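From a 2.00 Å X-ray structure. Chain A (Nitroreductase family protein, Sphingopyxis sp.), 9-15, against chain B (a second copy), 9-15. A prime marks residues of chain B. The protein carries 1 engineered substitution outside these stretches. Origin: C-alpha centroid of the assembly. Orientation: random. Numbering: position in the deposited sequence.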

# COMPACT_ATOMS: atom_id res chain seq x y z
N LEU A 9 15.33 -3.38 -15.75
CA LEU A 9 13.88 -3.22 -15.80
C LEU A 9 13.37 -1.97 -15.05
O LEU A 9 13.55 -1.85 -13.83
CB LEU A 9 13.19 -4.46 -15.23
CG LEU A 9 11.72 -4.60 -15.67
CD1 LEU A 9 11.67 -4.93 -17.13
CD2 LEU A 9 10.97 -5.65 -14.86
N SER A 10 12.72 -1.07 -15.77
CA SER A 10 12.22 0.19 -15.19
C SER A 10 10.98 0.03 -14.31
O SER A 10 10.23 -0.93 -14.46
CB SER A 10 11.89 1.18 -16.30
OG SER A 10 10.60 0.89 -16.82
N ALA A 11 10.77 0.96 -13.39
CA ALA A 11 9.61 0.90 -12.49
C ALA A 11 8.29 0.78 -13.27
O ALA A 11 7.39 0.04 -12.87
CB ALA A 11 9.59 2.11 -11.55
N SER A 12 8.18 1.50 -14.39
CA SER A 12 7.00 1.42 -15.25
C SER A 12 6.76 0.01 -15.74
O SER A 12 5.64 -0.50 -15.71
CB SER A 12 7.13 2.35 -16.46
OG SER A 12 7.08 3.71 -16.06
N GLU A 13 7.83 -0.61 -16.22
CA GLU A 13 7.79 -1.98 -16.73
C GLU A 13 7.49 -2.96 -15.62
O GLU A 13 6.78 -3.94 -15.83
CB GLU A 13 9.11 -2.32 -17.42
CG GLU A 13 9.33 -1.50 -18.69
CD GLU A 13 10.80 -1.38 -19.08
OE1 GLU A 13 11.68 -1.76 -18.29
OE2 GLU A 13 11.06 -0.88 -20.20
N ALA A 14 8.03 -2.71 -14.42
CA ALA A 14 7.75 -3.56 -13.28
C ALA A 14 6.26 -3.52 -12.97
O ALA A 14 5.62 -4.56 -12.86
CB ALA A 14 8.58 -3.14 -12.06
N LEU A 15 5.71 -2.31 -12.84
CA LEU A 15 4.27 -2.13 -12.60
C LEU A 15 3.42 -2.86 -13.64
O LEU A 15 2.41 -3.49 -13.30
CB LEU A 15 3.89 -0.65 -12.61
CG LEU A 15 3.67 0.13 -11.31
CD1 LEU A 15 2.72 -0.64 -10.39
CD2 LEU A 15 4.98 0.43 -10.62
N LEU B 9 15.24 4.27 -15.52
CA LEU B 9 15.45 4.14 -14.08
C LEU B 9 14.78 2.87 -13.51
O LEU B 9 13.55 2.74 -13.55
CB LEU B 9 14.92 5.37 -13.35
CG LEU B 9 15.48 5.63 -11.94
CD1 LEU B 9 16.94 6.05 -12.02
CD2 LEU B 9 14.64 6.67 -11.22
N SER B 10 15.59 1.98 -12.94
CA SER B 10 15.10 0.69 -12.43
C SER B 10 14.27 0.83 -11.17
O SER B 10 14.48 1.76 -10.39
CB SER B 10 16.27 -0.23 -12.14
OG SER B 10 16.82 0.09 -10.87
N ALA B 11 13.37 -0.13 -10.95
CA ALA B 11 12.49 -0.11 -9.78
C ALA B 11 13.28 -0.01 -8.46
O ALA B 11 12.86 0.68 -7.52
CB ALA B 11 11.61 -1.35 -9.77
N SER B 12 14.40 -0.71 -8.40
CA SER B 12 15.29 -0.65 -7.24
C SER B 12 15.77 0.78 -7.04
O SER B 12 15.68 1.33 -5.94
CB SER B 12 16.50 -1.57 -7.44
OG SER B 12 16.13 -2.94 -7.43
N GLU B 13 16.26 1.38 -8.12
CA GLU B 13 16.77 2.74 -8.07
C GLU B 13 15.68 3.74 -7.75
O GLU B 13 15.92 4.68 -6.98
CB GLU B 13 17.43 3.11 -9.40
CG GLU B 13 18.71 2.33 -9.66
CD GLU B 13 19.06 2.25 -11.13
OE1 GLU B 13 18.23 2.63 -11.98
OE2 GLU B 13 20.19 1.80 -11.44
N ALA B 14 14.48 3.52 -8.29
CA ALA B 14 13.34 4.39 -7.97
C ALA B 14 13.07 4.31 -6.48
O ALA B 14 12.89 5.32 -5.82
CB ALA B 14 12.09 3.99 -8.75
N LEU B 15 12.99 3.08 -5.97
CA LEU B 15 12.74 2.84 -4.55
C LEU B 15 13.79 3.52 -3.71
O LEU B 15 13.47 4.19 -2.73
CB LEU B 15 12.72 1.35 -4.26
CG LEU B 15 11.31 0.77 -4.18
CD1 LEU B 15 11.38 -0.73 -4.35
CD2 LEU B 15 10.63 1.15 -2.86

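Three methyl contacts make up the apolar centre, and all of them belong to alanines. Ala11 CB lies 4.4 Å from Ala11′ CB, and the same methyl lies 4.2 Å from Ala14′ CB; the reciprocal pair, Ala14 CB to Ala11′ CB, is also 4.2 Å. Ala14 and Ala14′ point their CA-to-CB bonds toward the other stretch, whereas those of Ala11 and Ala11′ run sideways, so the four methyls mesh at the first turns of two helices. The helix axes approach to 9.6 Å at 111°, and the side chains of Leu15 and Leu15′ stay out of reach.

Just outside this cluster the backbones take over. Ser10 and Ser10′ form a single beta bridge, their CA atoms 4.0 Å apart, a spacing that leaves little room between the chains. The bridge is held by a reciprocal pair of weak hydrogen bonds: Ala11 N donates to Leu9′ O at 3.3 Å, and Ala11′ N to Leu9 O at 3.4 Å. Each carbonyl also receives a CA-H...O contact, Leu9 O from Ser10′ CA and Leu9′ O from Ser10 CA, both at 3.3 Å. One oxygen thus serves two neighbouring donors. Ala11 N and Ala11′ N, in the first turn of their helices, are free to look across because a helix leaves its first amides without partners inside it.

At the polar edge, each chain finishes its own helix start. Glu13 N donates to Ser10 OG at 3.2 Å, the capping bond, while Ser10 N returns a bond to Glu13 OE1 at 2.8 Å. The second copy repeats this box, with Glu13′ N to Ser10′ OG at 3.1 Å and Ser10′ N to Glu13′ OE1 at 2.9 Å. The rule to read is economical: cap within the chain, bridge through the backbone, and pack alanines where the helices begin.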